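Local coordinates for protein DNA ligase (Archaeoglobus fulgidus, PDB 3GDE) that probably seals nicks in double-stranded DNA during replication, recombination and repair, using ATP and passing through an AMP-lysine intermediate, at residues A[13-17]-A[156-160]; A[112-116]-A[148-154]; A[287-292]-A[365-371]; A[301-306]-A[331-337]. All blocks are in the same frame, centred on the assembly; numbering follows the deposited sequence.

Interactions 1 and 2 belong to the helical N-terminal region of the ligase and share helix 152-162, their centres about 13 Å apart; interactions 3 and 4 lie in the adenylation domain, on the other side of the chain's centre, with centres about 14 Å apart. Interaction 1 is buried, and charged groups converge on a single carboxylate there. Interaction 2, partly buried, ties a loop to the turn between two helices through backbone N-H groups. Interaction 3, also buried, sets a helix end against a loop with paired serines and aliphatic contacts, whereas interaction 4 is regular strand pairing, running from the interior to a more exposed lysine. Lys370 and Ala337 join the last two through their backbones.

Interaction 1 of 4, residues A[13-17]-A[156-160]; sequences CERLE and RYLTR
Glu17 forms a salt-bridge network with Arg156 and Arg160 and hydrogen-bonds Tyr157, joining the end of helix 6-16 to helix 152-162 in the all-helical N-terminal part of the ligase. One oxygen, Glu17 OE2, takes most of the load. Tyr157 OH donates to it over a very short 2.5 Å, the carboxylate standing nearly perpendicular to the ring and its oxygen lying at the ring edge. Arg160 NH1 donates to the same OE2 at 2.6 Å, on the syn side but tilted out of both planes, with a bent N-H angle of 130°. Arg156 NH2 is a more distant salt-bridge partner of Glu17 OE2 at 3.6 Å, and also gives a weak hydrogen bond to Tyr157 OH. The other oxygen, Glu17 OE1, accepts from a water that in turn accepts from Arg160 NH2. Two positive groups and a hydroxyl around one carboxylate would be expected to favour its ionised form. Arg156 NH1 also bridges to Glu99, Arg160 NE to Asp93, and Arg160 NH1 hydrogen-bonds Met166 O. A glutamine in place of Glu17 would probably leave Arg156 and Arg160 without the negative charge they share. The tyrosine ring is sandwiched between Cys13 CB over one face and Arg156 CG over the other. With CG of Tyr157 anti to its carbonyl carbon (chi1 -65°), the ring reaches across to the cysteine. Cys13 CB sits 3.8 Å from the ring centroid in a CH-pi contact. Cys13 SG stands farther out above the same face, 4.9 Å from the centroid.

Interaction 2 of 4, residues A[112-116]-A[148-154]; sequences FEELT and GLATPLE
Glu114 and Leu115 present successive backbone N-H groups to the turn between helices 135-149 and 152-162. Two hydrogen bonds cross the contact. Glu114 N reaches Leu149 O at 2.8 Å, while Leu115 N reaches the carboxylate oxygen Glu154 OE2 at 2.9 Å on its syn side, somewhat out of plane. The same carboxylate serves its own helix: Thr151 N donates to Glu154 OE1 at 2.8 Å, on the anti side, and Glu154 N returns a bond to Thr151 OG1. This is a capping box, with Thr151 as N-cap, and one glutamate thereby closes the helix start and holds the loop. Thr151 can accept there because its OG1 lies between the backbone N and the carbonyl carbon (chi1 67°), which turns CG2 anti to the carbonyl carbon and toward the loop.

The apolar contacts are made by branches. Leu115 CD1 packs on Leu149 CB at 3.6 Å and on Ala150 CB at 3.9 Å. Thr151 CG2 touches Glu114 CG at 3.8 Å, the two side chains meeting at a slant.

Other contacts set carbon or carboxylate against oxygen. Leu115 CD2 runs beside the Glu154 carboxylate. Glu113 CB lies 3.3 Å from Leu149 O, and its carboxylate rests against Ala150 O without a hydrogen bond, both being acceptors.

In the helical N-terminal region, the loop that connects helices 94-108 and 117-129 lies against the turn between helices 135-149 and 152-162. Lys106 of helix 94-108 touches Glu113, Pro152 packs on the same helix, Leu115 on Val120 of helix 117-129, and Phe6 of helix 6-16 touches both Leu115 and Glu154.

Interaction 3 of 4, residues A[287-292]-A[365-371]; sequences EIKKSV and VNESEKI
Glu287, one turn before the end of helix 282-291, lies across Lys370, the last loop residue, and Ile371, where strand 371-379 begins. Its CB rests on Ile371 CG1 at 3.6 Å. The chain then bends at chi2 (-75°), carrying CG and CD over Lys370; CG meets Lys370 CB at 3.6 Å, and the two side chains cross at about a right angle. At the tip the oxygens part: OE1 accepts a hydrogen bond from a water at 2.6 Å, which has a weak link to Ser368 OG, while OE2 lies against Lys370 CD at 3.5 Å. The ammonium nitrogen Lys370 NZ, 4.3 Å from Glu287 OE2, is too distant for a salt bridge but of favourable charge, and Lys290 NZ adds a long one from the same helix. Replacing Glu287 by an alanine would probably open a gap beside the aliphatic part of Lys370 and take from the water the carboxylate oxygen it donates to.

Nearer the helix end, Ser291 OG and Ser368 OG share a hydrogen bond of 3.0 Å in which either may donate. Asn366 N binds Ser291 O at 2.8 Å, almost straight at 167°, next to a single backbone bridge between Val292 and Val365. Alongside these polar links, Ile371 reaches Ile288 with CD1 and Val292 with CG2, forming an apolar layer that Ala337 and Phe339 of strand 335-342 extend. The arrangement is that of a helix end packed on the entrance to a sheet strand in the nucleotidyltransferase (adenylation) domain of ATP-dependent DNA ligases.

Interaction 4 of 4, residues A[301-306]-A[331-337]; sequences EVIAVK and EKIPLEA
Ile303 and Glu336 face each other as an antiparallel hydrogen-bonded pair, with Ile303 N to Glu336 O at 2.9 Å and Glu336 N to Ile303 O at 3.0 Å. Their side chains slant across one another on the same face, CG1 of Ile303 against CG of Glu336 at 3.7 Å. Val305 meets the Glu336 chain at about a right angle: its CG1 touches CD, and its CG2 lies 3.4 Å from OE2. Because Glu336 CG sits between the backbone N and the carbonyl carbon (chi1 49°), the extended chain runs over both residues. Glu336 OE1 also forms a weak hydrogen bond with His338. The other face is aliphatic: the Val302 and Leu335 side chains meet at a slant, CG1 of Val302 4.0 Å from CD1 of Leu335, and Ala304 CB meets Ile333 CG2 at 3.9 Å.

Beyond the paired residues, Val305 N donates to Pro334 O from well above the carbonyl plane, and a water donates to both Pro334 O and Val305 O. Lys306, bent at chi2 (75°), passes Pro334 CD with its own CD and brings NZ to Lys332 O at 3.0 Å and, weakly, to Glu331 O.

Glu301, a predicted ATP-binding residue within strand 296-306, lies close to Arg257 and Phe340, likewise predicted to bind ATP. The chemistry implies that backbone bonds fix the strand register beside the nucleotide site, while the lysine ammonium probably offsets the partial negative charge of the carbonyls at the C-terminal end of helix 327-332.

Interaction 1 of 4, residues A[13-17]-A[156-160]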
loop_
_atom_site.group_PDB
_atom_site.type_symbol
_atom_site.label_atom_id
_atom_site.label_comp_id
_atom_site.label_asym_id
_atom_site.label_seq_id
_atom_site.Cartn_x
_atom_site.Cartn_y
_atom_site.Cartn_z
ATOM N N CYS A 13 1.760 23.852 -1.910
ATOM C CA CYS A 13 1.328 22.887 -0.888
ATOM C C CYS A 13 0.951 23.562 0.422
ATOM O O CYS A 13 -0.039 23.190 1.058
ATOM C CB CYS A 13 2.419 21.850 -0.625
ATOM S SG CYS A 13 2.639 20.696 -1.974
ATOM N N GLU A 14 1.745 24.555 0.816
ATOM C CA GLU A 14 1.494 25.309 2.030
ATOM C C GLU A 14 0.091 25.921 2.028
ATOM O O GLU A 14 -0.614 25.864 3.039
ATOM C CB GLU A 14 2.547 26.384 2.208
ATOM C CG GLU A 14 2.656 26.863 3.633
ATOM C CD GLU A 14 2.231 28.297 3.809
ATOM O OE1 GLU A 14 1.166 28.689 3.272
ATOM O OE2 GLU A 14 2.981 29.042 4.487
ATOM N N ARG A 15 -0.309 26.476 0.882
ATOM C CA ARG A 15 -1.624 27.081 0.723
ATOM C C ARG A 15 -2.767 26.057 0.812
ATOM O O ARG A 15 -3.865 26.386 1.250
ATOM C CB ARG A 15 -1.679 27.888 -0.578
ATOM C CG ARG A 15 -1.244 29.342 -0.409
ATOM C CD ARG A 15 -0.716 29.979 -1.706
ATOM N NE ARG A 15 0.746 30.076 -1.684
ATOM C CZ ARG A 15 1.429 31.124 -1.216
ATOM N NH1 ARG A 15 0.790 32.193 -0.746
ATOM N NH2 ARG A 15 2.760 31.104 -1.220
ATOM N N LEU A 16 -2.496 24.813 0.424
ATOM C CA LEU A 16 -3.484 23.733 0.494
ATOM C C LEU A 16 -3.784 23.283 1.918
ATOM O O LEU A 16 -4.846 22.714 2.174
ATOM C CB LEU A 16 -3.020 22.517 -0.309
ATOM C CG LEU A 16 -2.908 22.572 -1.827
ATOM C CD1 LEU A 16 -2.460 21.213 -2.322
ATOM C CD2 LEU A 16 -4.215 23.005 -2.494
ATOM N N GLU A 17 -2.841 23.513 2.830
ATOM C CA GLU A 17 -2.994 23.123 4.233
ATOM C C GLU A 17 -4.188 23.795 4.911
ATOM O O GLU A 17 -4.829 23.210 5.777
ATOM C CB GLU A 17 -1.721 23.432 5.028
ATOM C CG GLU A 17 -0.505 22.687 4.546
ATOM C CD GLU A 17 0.443 22.291 5.656
ATOM O OE1 GLU A 17 0.118 22.518 6.847
ATOM O OE2 GLU A 17 1.516 21.731 5.325
ATOM N N ARG A 156 10.695 21.849 4.606
ATOM C CA ARG A 156 9.476 21.304 5.189
ATOM C C ARG A 156 8.883 20.160 4.375
ATOM O O ARG A 156 8.696 19.071 4.906
ATOM C CB ARG A 156 8.460 22.421 5.358
ATOM C CG ARG A 156 7.095 21.992 5.852
ATOM C CD ARG A 156 6.514 23.163 6.584
ATOM N NE ARG A 156 5.150 23.435 6.199
ATOM C CZ ARG A 156 4.537 24.586 6.426
ATOM N NH1 ARG A 156 5.172 25.572 7.036
ATOM N NH2 ARG A 156 3.284 24.750 6.038
ATOM N N TYR A 157 8.592 20.405 3.093
ATOM C CA TYR A 157 7.975 19.377 2.232
ATOM C C TYR A 157 8.938 18.319 1.704
ATOM O O TYR A 157 8.515 17.237 1.348
ATOM C CB TYR A 157 7.126 20.003 1.125
ATOM C CG TYR A 157 5.949 20.737 1.714
ATOM C CD1 TYR A 157 4.877 20.034 2.261
ATOM C CD2 TYR A 157 5.928 22.136 1.774
ATOM C CE1 TYR A 157 3.807 20.696 2.834
ATOM C CE2 TYR A 157 4.863 22.812 2.350
ATOM C CZ TYR A 157 3.806 22.084 2.875
ATOM O OH TYR A 157 2.741 22.729 3.452
ATOM N N LEU A 158 10.230 18.626 1.659
ATOM C CA LEU A 158 11.242 17.610 1.361
ATOM C C LEU A 158 11.229 16.564 2.464
ATOM O O LEU A 158 11.267 15.356 2.205
ATOM C CB LEU A 158 12.640 18.239 1.278
ATOM C CG LEU A 158 13.436 18.303 -0.036
ATOM C CD1 LEU A 158 12.632 17.953 -1.279
ATOM C CD2 LEU A 158 14.152 19.658 -0.213
ATOM N N THR A 159 11.173 17.049 3.695
ATOM C CA THR A 159 11.177 16.203 4.876
ATOM C C THR A 159 9.892 15.371 4.924
ATOM O O THR A 159 9.944 14.155 5.120
ATOM C CB THR A 159 11.338 17.071 6.151
ATOM O OG1 THR A 159 12.591 17.772 6.089
ATOM C CG2 THR A 159 11.291 16.224 7.431
ATOM N N ARG A 160 8.752 16.024 4.709
ATOM C CA ARG A 160 7.453 15.352 4.742
ATOM C C ARG A 160 7.316 14.326 3.620
ATOM O O ARG A 160 6.686 13.283 3.800
ATOM C CB ARG A 160 6.316 16.368 4.692
ATOM C CG ARG A 160 6.168 17.150 5.989
ATOM C CD ARG A 160 4.844 17.863 6.058
ATOM N NE ARG A 160 4.779 18.824 7.155
ATOM C CZ ARG A 160 3.801 19.718 7.283
ATOM N NH1 ARG A 160 2.830 19.767 6.385
ATOM N NH2 ARG A 160 3.797 20.574 8.294
HETATM O O HOH W 1 1.703 22.256 8.891
#

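Interaction 2 of 4, residues A[112-116]-A[148-154]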
loop_
_atom_site.group_PDB
_atom_site.type_symbol
_atom_site.label_atom_id
_atom_site.label_comp_id
_atom_site.label_asym_id
_atom_site.label_seq_id
_atom_site.Cartn_x
_atom_site.Cartn_y
_atom_site.Cartn_z
ATOM N N PHE A 112 21.858 32.297 -1.654
ATOM C CA PHE A 112 20.581 32.101 -2.317
ATOM C C PHE A 112 20.182 30.631 -2.423
ATOM O O PHE A 112 21.025 29.742 -2.606
ATOM C CB PHE A 112 20.295 33.003 -3.542
ATOM C CG PHE A 112 20.987 32.611 -4.800
ATOM C CD1 PHE A 112 21.774 33.536 -5.467
ATOM C CD2 PHE A 112 20.809 31.359 -5.361
ATOM C CE1 PHE A 112 22.403 33.214 -6.653
ATOM C CE2 PHE A 112 21.441 31.023 -6.546
ATOM C CZ PHE A 112 22.245 31.955 -7.191
ATOM N N GLU A 113 18.888 30.413 -2.216
ATOM C CA GLU A 113 18.337 29.103 -1.977
ATOM C C GLU A 113 17.209 28.843 -2.953
ATOM O O GLU A 113 16.842 29.736 -3.726
ATOM C CB GLU A 113 17.869 28.993 -0.526
ATOM C CG GLU A 113 19.031 28.932 0.466
ATOM C CD GLU A 113 18.585 28.799 1.901
ATOM O OE1 GLU A 113 17.526 29.360 2.247
ATOM O OE2 GLU A 113 19.294 28.134 2.691
ATOM N N GLU A 114 16.677 27.621 -2.908
ATOM C CA GLU A 114 15.739 27.088 -3.900
ATOM C C GLU A 114 16.434 25.958 -4.659
ATOM O O GLU A 114 17.602 26.072 -5.019
ATOM C CB GLU A 114 15.230 28.179 -4.876
ATOM C CG GLU A 114 13.927 28.913 -4.430
ATOM C CD GLU A 114 13.939 30.450 -4.641
ATOM O OE1 GLU A 114 13.131 31.144 -3.966
ATOM O OE2 GLU A 114 14.743 30.967 -5.464
ATOM N N LEU A 115 15.745 24.844 -4.858
ATOM C CA LEU A 115 16.214 23.869 -5.835
ATOM C C LEU A 115 15.090 23.391 -6.701
ATOM O O LEU A 115 13.933 23.497 -6.337
ATOM C CB LEU A 115 16.975 22.678 -5.232
ATOM C CG LEU A 115 16.623 21.920 -3.956
ATOM C CD1 LEU A 115 17.326 22.589 -2.809
ATOM C CD2 LEU A 115 15.133 21.747 -3.686
ATOM N N THR A 116 15.465 22.893 -7.869
ATOM C CA THR A 116 14.517 22.436 -8.857
ATOM C C THR A 116 13.970 21.083 -8.453
ATOM O O THR A 116 14.640 20.300 -7.766
ATOM C CB THR A 116 15.167 22.336 -10.262
ATOM O OG1 THR A 116 16.193 21.337 -10.251
ATOM C CG2 THR A 116 15.765 23.682 -10.681
ATOM N N GLY A 148 21.107 22.221 2.639
ATOM C CA GLY A 148 21.941 23.417 2.502
ATOM C C GLY A 148 21.510 24.365 1.388
ATOM O O GLY A 148 21.809 25.552 1.440
ATOM N N LEU A 149 20.806 23.848 0.388
ATOM C CA LEU A 149 20.359 24.645 -0.767
ATOM C C LEU A 149 18.873 25.032 -0.732
ATOM O O LEU A 149 18.430 25.881 -1.514
ATOM C CB LEU A 149 20.643 23.885 -2.063
ATOM C CG LEU A 149 21.940 23.991 -2.871
ATOM C CD1 LEU A 149 23.055 24.772 -2.213
ATOM C CD2 LEU A 149 22.397 22.589 -3.233
ATOM N N ALA A 150 18.116 24.420 0.172
ATOM C CA ALA A 150 16.668 24.556 0.214
ATOM C C ALA A 150 16.177 25.774 1.005
ATOM O O ALA A 150 16.811 26.197 1.966
ATOM C CB ALA A 150 16.052 23.290 0.784
ATOM N N THR A 151 15.044 26.336 0.590
ATOM C CA THR A 151 14.345 27.333 1.403
ATOM C C THR A 151 13.699 26.632 2.618
ATOM O O THR A 151 13.555 25.411 2.621
ATOM C CB THR A 151 13.265 28.099 0.596
ATOM O OG1 THR A 151 12.205 27.215 0.231
ATOM C CG2 THR A 151 13.860 28.751 -0.666
ATOM N N PRO A 152 13.344 27.396 3.667
ATOM C CA PRO A 152 12.637 26.811 4.809
ATOM C C PRO A 152 11.406 25.994 4.393
ATOM O O PRO A 152 11.246 24.864 4.847
ATOM C CB PRO A 152 12.241 28.045 5.638
ATOM C CG PRO A 152 13.332 29.035 5.352
ATOM C CD PRO A 152 13.603 28.841 3.868
ATOM N N LEU A 153 10.573 26.543 3.512
ATOM C CA LEU A 153 9.386 25.827 3.025
ATOM C C LEU A 153 9.705 24.611 2.154
ATOM O O LEU A 153 8.962 23.622 2.158
ATOM C CB LEU A 153 8.464 26.787 2.273
ATOM C CG LEU A 153 6.961 26.631 2.450
ATOM C CD1 LEU A 153 6.570 26.315 3.917
ATOM C CD2 LEU A 153 6.297 27.895 1.973
ATOM N N GLU A 154 10.803 24.674 1.404
ATOM C CA GLU A 154 11.272 23.494 0.672
ATOM C C GLU A 154 11.699 22.397 1.636
ATOM O O GLU A 154 11.403 21.228 1.413
ATOM C CB GLU A 154 12.442 23.832 -0.254
ATOM C CG GLU A 154 12.032 24.367 -1.593
ATOM C CD GLU A 154 13.211 24.886 -2.429
ATOM O OE1 GLU A 154 14.269 25.221 -1.857
ATOM O OE2 GLU A 154 13.074 24.968 -3.668
#

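Interaction 3 of 4, residues A[287-292]-A[365-371]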
loop_
_atom_site.group_PDB
_atom_site.type_symbol
_atom_site.label_atom_id
_atom_site.label_comp_id
_atom_site.label_asym_id
_atom_site.label_seq_id
_atom_site.Cartn_x
_atom_site.Cartn_y
_atom_site.Cartn_z
ATOM N N GLU A 287 9.439 -22.833 -11.143
ATOM C CA GLU A 287 8.278 -23.684 -11.438
ATOM C C GLU A 287 7.359 -23.065 -12.477
ATOM O O GLU A 287 6.735 -23.777 -13.260
ATOM C CB GLU A 287 7.475 -23.987 -10.170
ATOM C CG GLU A 287 8.251 -24.715 -9.101
ATOM C CD GLU A 287 8.466 -26.190 -9.405
ATOM O OE1 GLU A 287 7.662 -26.780 -10.169
ATOM O OE2 GLU A 287 9.439 -26.757 -8.858
ATOM N N ILE A 288 7.263 -21.739 -12.462
ATOM C CA ILE A 288 6.512 -20.995 -13.474
ATOM C C ILE A 288 7.152 -21.136 -14.870
ATOM O O ILE A 288 6.456 -21.351 -15.870
ATOM C CB ILE A 288 6.352 -19.515 -13.033
ATOM C CG1 ILE A 288 5.171 -19.394 -12.065
ATOM C CG2 ILE A 288 6.172 -18.579 -14.229
ATOM C CD1 ILE A 288 5.344 -18.342 -11.003
ATOM N N LYS A 289 8.478 -21.045 -14.915
ATOM C CA LYS A 289 9.241 -21.183 -16.162
ATOM C C LYS A 289 9.097 -22.557 -16.807
ATOM O O LYS A 289 9.091 -22.666 -18.033
ATOM C CB LYS A 289 10.714 -20.837 -15.945
ATOM C CG LYS A 289 10.920 -19.391 -15.534
ATOM C CD LYS A 289 12.376 -19.003 -15.459
ATOM C CE LYS A 289 12.496 -17.503 -15.319
ATOM N NZ LYS A 289 13.886 -17.058 -15.000
ATOM N N LYS A 290 8.948 -23.604 -15.998
ATOM C CA LYS A 290 8.701 -24.929 -16.578
ATOM C C LYS A 290 7.234 -25.300 -16.758
ATOM O O LYS A 290 6.902 -26.062 -17.664
ATOM C CB LYS A 290 9.498 -26.051 -15.886
ATOM C CG LYS A 290 9.427 -26.102 -14.381
ATOM C CD LYS A 290 10.130 -27.343 -13.875
ATOM C CE LYS A 290 10.617 -27.162 -12.446
ATOM N NZ LYS A 290 11.077 -28.458 -11.856
ATOM N N SER A 291 6.353 -24.744 -15.928
ATOM C CA SER A 291 4.948 -25.173 -15.934
ATOM C C SER A 291 3.976 -24.248 -16.661
ATOM O O SER A 291 2.877 -24.678 -17.034
ATOM C CB SER A 291 4.453 -25.442 -14.513
ATOM O OG SER A 291 5.286 -26.388 -13.852
ATOM N N VAL A 292 4.341 -22.980 -16.849
ATOM C CA VAL A 292 3.390 -22.070 -17.489
ATOM C C VAL A 292 3.795 -21.582 -18.886
ATOM O O VAL A 292 4.976 -21.391 -19.193
ATOM C CB VAL A 292 2.867 -20.918 -16.538
ATOM C CG1 VAL A 292 2.771 -21.379 -15.066
ATOM C CG2 VAL A 292 3.691 -19.667 -16.651
ATOM N N VAL A 365 -1.541 -23.146 -18.041
ATOM C CA VAL A 365 -0.745 -23.838 -17.038
ATOM C C VAL A 365 -0.803 -25.356 -17.200
ATOM O O VAL A 365 -1.860 -25.943 -17.455
ATOM C CB VAL A 365 -0.996 -23.332 -15.569
ATOM C CG1 VAL A 365 -2.148 -22.350 -15.510
ATOM C CG2 VAL A 365 -1.163 -24.485 -14.574
ATOM N N ASN A 366 0.371 -25.956 -17.091
ATOM C CA ASN A 366 0.538 -27.390 -17.069
ATOM C C ASN A 366 0.832 -27.760 -15.622
ATOM O O ASN A 366 1.917 -27.478 -15.101
ATOM C CB ASN A 366 1.681 -27.789 -18.020
ATOM C CG ASN A 366 2.286 -29.134 -17.680
ATOM O OD1 ASN A 366 1.719 -30.183 -17.999
ATOM N ND2 ASN A 366 3.450 -29.110 -17.023
ATOM N N GLU A 367 -0.164 -28.355 -14.969
ATOM C CA GLU A 367 -0.098 -28.645 -13.536
ATOM C C GLU A 367 1.081 -29.540 -13.163
ATOM O O GLU A 367 1.341 -30.546 -13.812
ATOM C CB GLU A 367 -1.426 -29.230 -13.026
ATOM C CG GLU A 367 -2.592 -28.222 -13.025
ATOM C CD GLU A 367 -3.740 -28.611 -12.091
ATOM O OE1 GLU A 367 -4.867 -28.819 -12.589
ATOM O OE2 GLU A 367 -3.525 -28.702 -10.860
ATOM N N SER A 368 1.806 -29.129 -12.133
ATOM C CA SER A 368 2.883 -29.920 -11.555
ATOM C C SER A 368 2.679 -30.021 -10.041
ATOM O O SER A 368 1.615 -29.656 -9.526
ATOM C CB SER A 368 4.244 -29.301 -11.891
ATOM O OG SER A 368 4.313 -27.939 -11.507
ATOM N N GLU A 369 3.684 -30.517 -9.323
ATOM C CA GLU A 369 3.563 -30.648 -7.870
ATOM C C GLU A 369 3.527 -29.282 -7.183
ATOM O O GLU A 369 2.890 -29.125 -6.141
ATOM C CB GLU A 369 4.666 -31.542 -7.279
ATOM C CG GLU A 369 6.082 -30.965 -7.350
ATOM C CD GLU A 369 6.974 -31.380 -6.178
ATOM O OE1 GLU A 369 8.175 -31.001 -6.186
ATOM O OE2 GLU A 369 6.480 -32.069 -5.249
ATOM N N LYS A 370 4.199 -28.299 -7.779
ATOM C CA LYS A 370 4.319 -26.972 -7.179
ATOM C C LYS A 370 3.449 -25.890 -7.834
ATOM O O LYS A 370 3.331 -24.793 -7.289
ATOM C CB LYS A 370 5.786 -26.528 -7.126
ATOM C CG LYS A 370 6.669 -27.360 -6.203
ATOM C CD LYS A 370 7.879 -26.550 -5.727
ATOM C CE LYS A 370 8.930 -27.450 -5.079
ATOM N NZ LYS A 370 10.129 -26.689 -4.615
ATOM N N ILE A 371 2.852 -26.199 -8.987
ATOM C CA ILE A 371 1.964 -25.263 -9.700
ATOM C C ILE A 371 0.623 -25.931 -10.002
ATOM O O ILE A 371 0.560 -26.905 -10.754
ATOM C CB ILE A 371 2.592 -24.726 -11.044
ATOM C CG1 ILE A 371 3.918 -23.975 -10.817
ATOM C CG2 ILE A 371 1.581 -23.880 -11.847
ATOM C CD1 ILE A 371 3.852 -22.737 -9.905
HETATM O O HOH W 2 7.012 -29.328 -9.954
#

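Interaction 4 of 4, residues A[301-306]-A[331-337]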
loop_
_atom_site.group_PDB
_atom_site.type_symbol
_atom_site.label_atom_id
_atom_site.label_comp_id
_atom_site.label_asym_id
_atom_site.label_seq_id
_atom_site.Cartn_x
_atom_site.Cartn_y
_atom_site.Cartn_z
ATOM N N GLU A 301 -2.846 -17.764 -5.779
ATOM C CA GLU A 301 -2.585 -17.813 -4.360
ATOM C C GLU A 301 -1.342 -18.659 -4.101
ATOM O O GLU A 301 -1.230 -19.792 -4.587
ATOM C CB GLU A 301 -3.793 -18.398 -3.636
ATOM C CG GLU A 301 -3.927 -17.953 -2.202
ATOM C CD GLU A 301 -4.592 -16.594 -2.039
ATOM O OE1 GLU A 301 -4.415 -15.992 -0.956
ATOM O OE2 GLU A 301 -5.296 -16.124 -2.954
ATOM N N VAL A 302 -0.399 -18.097 -3.353
ATOM C CA VAL A 302 0.768 -18.857 -2.903
ATOM C C VAL A 302 0.507 -19.376 -1.484
ATOM O O VAL A 302 0.119 -18.610 -0.589
ATOM C CB VAL A 302 2.057 -18.007 -2.970
ATOM C CG1 VAL A 302 3.221 -18.723 -2.310
ATOM C CG2 VAL A 302 2.402 -17.713 -4.411
ATOM N N ILE A 303 0.693 -20.678 -1.288
ATOM C CA ILE A 303 0.496 -21.271 0.030
ATOM C C ILE A 303 1.768 -21.953 0.519
ATOM O O ILE A 303 2.556 -22.472 -0.277
ATOM C CB ILE A 303 -0.733 -22.242 0.092
ATOM C CG1 ILE A 303 -0.493 -23.496 -0.763
ATOM C CG2 ILE A 303 -2.031 -21.520 -0.290
ATOM C CD1 ILE A 303 -1.646 -24.480 -0.782
ATOM N N ALA A 304 1.974 -21.930 1.830
ATOM C CA ALA A 304 3.100 -22.622 2.434
ATOM C C ALA A 304 2.675 -24.051 2.737
ATOM O O ALA A 304 1.602 -24.275 3.288
ATOM C CB ALA A 304 3.554 -21.909 3.694
ATOM N N VAL A 305 3.505 -25.015 2.339
ATOM C CA VAL A 305 3.261 -26.436 2.629
ATOM C C VAL A 305 4.488 -27.069 3.293
ATOM O O VAL A 305 5.612 -26.611 3.101
ATOM C CB VAL A 305 2.836 -27.244 1.369
ATOM C CG1 VAL A 305 1.536 -26.696 0.789
ATOM C CG2 VAL A 305 3.931 -27.245 0.318
ATOM N N LYS A 306 4.266 -28.106 4.093
ATOM C CA LYS A 306 5.367 -28.780 4.782
ATOM C C LYS A 306 5.022 -30.249 5.036
ATOM O O LYS A 306 4.023 -30.562 5.696
ATOM C CB LYS A 306 5.733 -28.043 6.080
ATOM C CG LYS A 306 7.044 -28.493 6.742
ATOM C CD LYS A 306 8.288 -27.984 6.019
ATOM C CE LYS A 306 9.501 -27.990 6.956
ATOM N NZ LYS A 306 10.793 -27.665 6.266
ATOM N N GLU A 331 14.141 -23.886 1.885
ATOM C CA GLU A 331 14.189 -25.169 2.598
ATOM C C GLU A 331 13.259 -25.206 3.811
ATOM O O GLU A 331 12.481 -26.150 3.957
ATOM C CB GLU A 331 15.628 -25.536 3.007
ATOM C CG GLU A 331 16.665 -25.480 1.876
ATOM C CD GLU A 331 16.271 -26.292 0.641
ATOM O OE1 GLU A 331 16.026 -27.516 0.773
ATOM O OE2 GLU A 331 16.218 -25.700 -0.465
ATOM N N LYS A 332 13.357 -24.193 4.675
ATOM C CA LYS A 332 12.473 -24.050 5.841
ATOM C C LYS A 332 11.000 -24.016 5.442
ATOM O O LYS A 332 10.183 -24.776 5.971
ATOM C CB LYS A 332 12.807 -22.774 6.632
ATOM C CG LYS A 332 13.614 -22.980 7.921
ATOM C CD LYS A 332 12.798 -23.685 9.027
ATOM C CE LYS A 332 11.953 -22.714 9.860
ATOM N NZ LYS A 332 12.756 -21.952 10.862
ATOM N N ILE A 333 10.678 -23.139 4.493
ATOM C CA ILE A 333 9.292 -22.863 4.108
ATOM C C ILE A 333 9.098 -23.137 2.612
ATOM O O ILE A 333 9.259 -22.228 1.792
ATOM C CB ILE A 333 8.887 -21.384 4.444
ATOM C CG1 ILE A 333 9.364 -20.984 5.847
ATOM C CG2 ILE A 333 7.391 -21.167 4.266
ATOM C CD1 ILE A 333 9.351 -19.487 6.113
ATOM N N PRO A 334 8.802 -24.402 2.249
ATOM C CA PRO A 334 8.391 -24.734 0.883
ATOM C C PRO A 334 7.070 -24.067 0.488
ATOM O O PRO A 334 6.247 -23.755 1.355
ATOM C CB PRO A 334 8.216 -26.259 0.930
ATOM C CG PRO A 334 9.084 -26.700 2.078
ATOM C CD PRO A 334 8.892 -25.609 3.090
ATOM N N LEU A 335 6.879 -23.852 -0.811
ATOM C CA LEU A 335 5.682 -23.186 -1.305
ATOM C C LEU A 335 5.093 -23.886 -2.515
ATOM O O LEU A 335 5.795 -24.592 -3.239
ATOM C CB LEU A 335 5.986 -21.735 -1.685
ATOM C CG LEU A 335 6.604 -20.779 -0.664
ATOM C CD1 LEU A 335 7.059 -19.498 -1.363
ATOM C CD2 LEU A 335 5.646 -20.470 0.469
ATOM N N GLU A 336 3.792 -23.684 -2.722
ATOM C CA GLU A 336 3.169 -23.983 -4.005
ATOM C C GLU A 336 2.190 -22.888 -4.396
ATOM O O GLU A 336 1.738 -22.121 -3.545
ATOM C CB GLU A 336 2.521 -25.365 -4.028
ATOM C CG GLU A 336 1.634 -25.678 -2.862
ATOM C CD GLU A 336 1.300 -27.145 -2.789
ATOM O OE1 GLU A 336 0.115 -27.488 -2.951
ATOM O OE2 GLU A 336 2.227 -27.955 -2.583
ATOM N N ALA A 337 1.895 -22.811 -5.692
ATOM C CA ALA A 337 1.052 -21.757 -6.239
ATOM C C ALA A 337 -0.191 -22.349 -6.880
ATOM O O ALA A 337 -0.112 -23.348 -7.592
ATOM C CB ALA A 337 1.828 -20.914 -7.247
HETATM O O HOH W 3 5.996 -24.151 3.944
#